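Local atomic coordinates of 2-methyl-3-hydroxypyridine-5-carboxylic acid oxygenase (Mesorhizobium loti, PDB entry 3ALJ), a protein that catalyses the flavin-dependent oxygenation and ring opening of 2-methyl-3-hydroxypyridine-5-carboxylic acid, a step in bacterial vitamin B6 breakdown. Residues Asp156-Lys161 with Glu271-Asp276. Numbering follows the deposited sequence.
Sequences DGVGSK and ETTKLD. With FAD (flavin-adenine dinucleotide), chain B.
Val-158 meets the flat side of the Glu-271 carboxylate, the two side chains coming from opposite directions. CB and both methyls of the valine lie over one face of the acid group: CG2 is 3.6 Å from OE1, while CB of Val-158 sits 3.7 Å from OE2 of Glu-271. The glutamate gets there by stretching out fully, with CG trans to the backbone N (chi1 177°) and the chain extended beyond it. Its OE2 then forms a salt bridge with NE of Arg-172 on the adjoining strand 170-185. Next to this, CG2 of Thr-273 comes within 4.0 Å of the carbonyl O of Val-158, while its OG1 turns to other work, hydrogen-bonded to Ala-292 N and Asp-288 O. No hydrogen bond spans the two segments.

The valine is carried at the bend of a type I turn, Gly-157 to Ser-160, closed by Ser-160 N on Gly-157 O. Asp-156 and Gly-157, which lead into the turn, fit the DG motif of flavoprotein hydroxylases, and this end of the loop serves FAD: CB of Asp-156 lies over the adenine face, 3.4 Å from C5A. OG of Ser-160 reaches OD1 of the same aspartate at 2.6 Å, from above the carboxylate plane, and also caps the following helix at Arg-163 N. The contact thus joins the loop behind strand 151-154 of the nucleotide-binding sheet to strand 267-275, at the edge of the second sheet.

With an alanine at Glu-271, Arg-172 would probably lose its carboxylate mate and the valine part of its cover on that side. Chemically, then, the acid offers a face to hydrocarbon and spends its charge on the arginine, and the two segments are joined by van der Waals contact with no bond directing them.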
ATOM      1  N   ASP A 156       8.764   8.816  -4.170  1.00  8.01           N
ATOM      2  CA  ASP A 156       9.636   7.854  -4.869  1.00  7.45           C
ATOM      3  C   ASP A 156      10.085   6.689  -4.104  1.00  8.51           C
ATOM      4  O   ASP A 156      11.152   6.128  -4.366  1.00 10.90           O
ATOM      5  CB  ASP A 156      10.792   8.696  -5.570  1.00  9.35           C
ATOM      6  CG  ASP A 156      11.490   9.647  -4.642  1.00  8.94           C
ATOM      7  OD1 ASP A 156      10.962  10.188  -3.629  1.00  8.85           O
ATOM      8  OD2 ASP A 156      12.723   9.948  -4.950  1.00  9.89           O
ATOM      9  N   GLY A 157       9.219   6.251  -3.176  1.00  7.93           N
ATOM     10  CA  GLY A 157       9.400   4.926  -2.594  1.00  7.89           C
ATOM     11  C   GLY A 157      10.428   4.839  -1.451  1.00  7.39           C
ATOM     12  O   GLY A 157      11.045   5.817  -1.081  1.00  8.26           O
ATOM     13  N   VAL A 158      10.674   3.622  -0.939  1.00  7.88           N
ATOM     14  CA  VAL A 158      11.537   3.439   0.230  1.00  8.23           C
ATOM     15  C   VAL A 158      12.949   3.891  -0.064  1.00  8.86           C
ATOM     16  O   VAL A 158      13.623   4.299   0.863  1.00 10.32           O
ATOM     17  CB  VAL A 158      11.626   1.916   0.622  1.00 11.72           C
ATOM     18  CG1 VAL A 158      10.423   1.433   1.263  1.00 15.57           C
ATOM     19  CG2 VAL A 158      12.001   1.033  -0.565  1.00 12.72           C
ATOM     20  N   GLY A 159      13.358   3.802  -1.373  1.00  9.06           N
ATOM     21  CA  GLY A 159      14.740   4.293  -1.776  1.00 10.04           C
ATOM     22  C   GLY A 159      14.712   5.709  -2.304  1.00  9.79           C
ATOM     23  O   GLY A 159      15.634   6.058  -3.055  1.00 10.35           O
ATOM     24  N   SER A 160      13.756   6.557  -1.914  1.00 10.35           N
ATOM     25  CA  SER A 160      13.627   7.946  -2.431  1.00  9.41           C
ATOM     26  C   SER A 160      14.961   8.704  -2.517  1.00  9.55           C
ATOM     27  O   SER A 160      15.681   8.913  -1.493  1.00  8.79           O
ATOM     28  CB  SER A 160      12.802   8.722  -1.357  1.00  8.72           C
ATOM     29  OG  SER A 160      12.708  10.066  -1.667  1.00  8.66           O
ATOM     30  N   LYS A 161      15.199   9.127  -3.735  1.00  8.16           N
ATOM     31  CA  LYS A 161      16.333  10.016  -3.997  1.00  7.94           C
ATOM     32  C   LYS A 161      16.004  11.446  -3.752  1.00  9.78           C
ATOM     33  O   LYS A 161      16.914  12.250  -3.469  1.00 10.93           O
ATOM     34  CB  LYS A 161      16.864   9.791  -5.459  1.00  8.95           C
ATOM     35  CG  LYS A 161      17.697   8.467  -5.580  1.00  9.88           C
ATOM     36  CD  LYS A 161      18.208   8.284  -7.042  1.00 11.24           C
ATOM     37  CE  LYS A 161      18.942   6.974  -7.096  1.00 11.81           C
ATOM     38  NZ  LYS A 161      19.521   6.953  -8.475  1.00 13.49           N
ATOM     39  N   GLU A 271      10.100  -3.977   4.664  1.00 11.27           N
ATOM     40  CA  GLU A 271      11.045  -2.846   4.784  1.00 14.13           C
ATOM     41  C   GLU A 271      10.366  -1.669   5.358  1.00 13.66           C
ATOM     42  O   GLU A 271       9.198  -1.336   5.043  1.00 14.79           O
ATOM     43  CB  GLU A 271      11.640  -2.515   3.441  1.00 14.17           C
ATOM     44  CG  GLU A 271      12.597  -1.300   3.456  1.00 15.59           C
ATOM     45  CD  GLU A 271      13.396  -1.148   2.103  1.00 18.53           C
ATOM     46  OE1 GLU A 271      13.115  -1.909   1.144  1.00 23.23           O
ATOM     47  OE2 GLU A 271      14.251  -0.213   2.105  1.00 22.81           O
ATOM     48  N   THR A 272      11.086  -0.972   6.244  1.00 10.29           N
ATOM     49  CA  THR A 272      10.498   0.185   6.884  1.00  9.16           C
ATOM     50  C   THR A 272      11.337   1.386   6.853  1.00  8.10           C
ATOM     51  O   THR A 272      12.605   1.292   6.710  1.00  9.71           O
ATOM     52  CB  THR A 272      10.161  -0.126   8.405  1.00  8.97           C
ATOM     53  OG1 THR A 272      11.390  -0.421   9.124  1.00 10.90           O
ATOM     54  CG2 THR A 272       9.248  -1.345   8.550  1.00 12.05           C
ATOM     55  N   THR A 273      10.731   2.559   6.929  1.00  7.29           N
ATOM     56  CA  THR A 273      11.451   3.903   7.008  1.00  9.86           C
ATOM     57  C   THR A 273      10.741   4.754   8.013  1.00 10.66           C
ATOM     58  O   THR A 273       9.505   4.793   8.096  1.00  9.89           O
ATOM     59  CB  THR A 273      11.530   4.696   5.619  1.00 10.99           C
ATOM     60  OG1 THR A 273      10.181   4.841   5.100  1.00 12.56           O
ATOM     61  CG2 THR A 273      12.237   3.860   4.583  1.00 15.42           C
ATOM     62  N   LYS A 274      11.560   5.480   8.780  1.00  9.88           N
ATOM     63  CA  LYS A 274      10.965   6.457   9.704  1.00 10.50           C
ATOM     64  C   LYS A 274      11.918   7.682   9.728  1.00 10.05           C
ATOM     65  O   LYS A 274      13.146   7.431   9.803  1.00 10.71           O
ATOM     66  CB  LYS A 274      10.771   5.952  11.164  1.00 11.31           C
ATOM     67  CG  LYS A 274       9.919   6.986  12.005  1.00 12.69           C
ATOM     68  CD  LYS A 274       9.580   6.273  13.313  1.00 14.78           C
ATOM     69  CE  LYS A 274       8.785   7.282  14.119  1.00 17.37           C
ATOM     70  NZ  LYS A 274       8.360   6.494  15.418  1.00 18.25           N
ATOM     71  N   LEU A 275      11.337   8.891   9.592  1.00 11.14           N
ATOM     72  CA  LEU A 275      12.170  10.101   9.402  1.00 11.43           C
ATOM     73  C   LEU A 275      11.948  11.144  10.509  1.00 13.62           C
ATOM     74  O   LEU A 275      10.882  11.212  11.042  1.00 15.43           O
ATOM     75  CB  LEU A 275      11.800  10.809   8.096  1.00 11.30           C
ATOM     76  CG  LEU A 275      11.955  10.071   6.766  1.00 15.50           C
ATOM     77  CD1 LEU A 275      11.722  10.990   5.524  1.00 11.13           C
ATOM     78  CD2 LEU A 275      12.899   9.027   6.576  1.00 18.34           C
ATOM     79  N   ASP A 276      12.974  11.977  10.706  1.00 15.51           N
ATOM     80  CA  ASP A 276      12.926  13.144  11.651  0.50 14.88           C
ATOM     81  C   ASP A 276      11.721  14.052  11.242  1.00 16.01           C
ATOM     82  O   ASP A 276      10.956  14.605  12.064  1.00 15.17           O
ATOM     83  CB  ASP A 276      14.296  13.881  11.654  0.50 11.88           C
ATOM     84  CG  ASP A 276      14.325  15.065  12.617  0.50 12.42           C
ATOM     85  OD1 ASP A 276      14.499  16.213  12.128  0.50 13.34           O
ATOM     86  OD2 ASP A 276      14.201  14.794  13.824  0.50 17.54           O
TER
HETATM   87  PA  FAD B 380       5.770   2.772  -4.352  1.00 10.38           P
HETATM   88  O1A FAD B 380       4.479   2.029  -4.501  1.00 15.26           O
HETATM   89  O2A FAD B 380       6.964   2.061  -4.078  1.00 12.17           O
HETATM   90  O5B FAD B 380       5.936   3.617  -5.687  1.00  9.44           O
HETATM   91  C5B FAD B 380       7.121   4.451  -5.910  1.00  8.28           C
HETATM   92  C4B FAD B 380       7.124   4.592  -7.418  1.00  8.40           C
HETATM   93  O4B FAD B 380       8.259   5.503  -7.618  1.00 10.53           O
HETATM   94  C3B FAD B 380       7.475   3.365  -8.176  1.00  9.09           C
HETATM   95  O3B FAD B 380       6.623   3.202  -9.327  1.00 10.15           O
HETATM   96  C2B FAD B 380       8.998   3.558  -8.513  1.00  8.38           C
HETATM   97  O2B FAD B 380       9.401   2.901  -9.727  1.00 10.44           O
HETATM   98  C1B FAD B 380       9.108   5.030  -8.743  1.00 10.97           C
HETATM   99  N9A FAD B 380      10.373   5.590  -8.390  1.00  7.95           N
HETATM  100  C8A FAD B 380      11.292   5.174  -7.453  1.00  9.44           C
HETATM  101  N7A FAD B 380      12.327   6.024  -7.368  1.00  8.88           N
HETATM  102  C5A FAD B 380      12.072   7.024  -8.295  1.00  7.74           C
HETATM  103  C6A FAD B 380      12.730   8.213  -8.595  1.00  8.54           C
HETATM  104  N6A FAD B 380      13.918   8.533  -7.980  1.00 11.67           N
HETATM  105  N1A FAD B 380      12.174   8.983  -9.533  1.00  8.90           N
HETATM  106  C2A FAD B 380      11.044   8.660 -10.173  1.00 10.88           C
HETATM  107  N3A FAD B 380      10.326   7.533  -9.901  1.00  8.54           N
HETATM  108  C4A FAD B 380      10.861   6.748  -8.926  1.00  7.54           C
HETATM  109  N1  FAD B 380      -0.480  -1.360   1.775  1.00  8.22           N
HETATM  110  C2  FAD B 380      -1.797  -1.333   1.863  1.00  7.88           C
HETATM  111  O2  FAD B 380      -2.451  -0.281   1.949  1.00  8.74           O
HETATM  112  N3  FAD B 380      -2.516  -2.528   1.881  1.00  7.26           N
HETATM  113  C4  FAD B 380      -1.882  -3.766   1.765  1.00  7.47           C
HETATM  114  O4  FAD B 380      -2.603  -4.824   1.629  1.00  7.57           O
HETATM  115  C4X FAD B 380      -0.500  -3.760   1.694  1.00  8.26           C
HETATM  116  N5  FAD B 380       0.212  -5.009   1.690  1.00  8.98           N
HETATM  117  C5X FAD B 380       1.594  -4.992   1.689  1.00  7.90           C
HETATM  118  C6  FAD B 380       2.324  -6.190   1.792  1.00  8.79           C
HETATM  119  C7  FAD B 380       3.693  -6.182   1.725  1.00  9.72           C
HETATM  120  C7M FAD B 380       4.465  -7.529   1.824  1.00 12.08           C
HETATM  121  C8  FAD B 380       4.383  -4.992   1.628  1.00  9.53           C
HETATM  122  C8M FAD B 380       5.927  -4.938   1.589  1.00 10.79           C
HETATM  123  C9  FAD B 380       3.671  -3.788   1.532  1.00  9.82           C
HETATM  124  C9A FAD B 380       2.256  -3.773   1.607  1.00  8.56           C
HETATM  125  N10 FAD B 380       1.488  -2.528   1.553  1.00  7.47           N
HETATM  126  C10 FAD B 380       0.147  -2.550   1.646  1.00  6.57           C
HETATM  127  C1' FAD B 380       2.252  -1.193   1.488  1.00  7.84           C
HETATM  128  C2' FAD B 380       2.248  -0.688   0.051  1.00  6.49           C
HETATM  129  O2' FAD B 380       2.823  -1.695  -0.808  1.00  8.06           O
HETATM  130  C3' FAD B 380       3.167   0.543  -0.056  1.00  7.89           C
HETATM  131  O3' FAD B 380       3.045   1.287   1.215  1.00  7.45           O
HETATM  132  C4' FAD B 380       2.791   1.493  -1.116  1.00  7.60           C
HETATM  133  O4' FAD B 380       2.947   0.793  -2.383  1.00 11.17           O
HETATM  134  C5' FAD B 380       3.707   2.673  -1.163  1.00  8.62           C
HETATM  135  O5' FAD B 380       3.298   3.525  -2.228  1.00  7.55           O
HETATM  136  P   FAD B 380       4.313   4.653  -2.669  1.00  8.20           P
HETATM  137  O1P FAD B 380       3.668   5.323  -3.806  1.00  8.91           O
HETATM  138  O2P FAD B 380       4.789   5.472  -1.509  1.00  9.09           O
HETATM  139  O3P FAD B 380       5.628   3.847  -3.156  1.00  8.10           O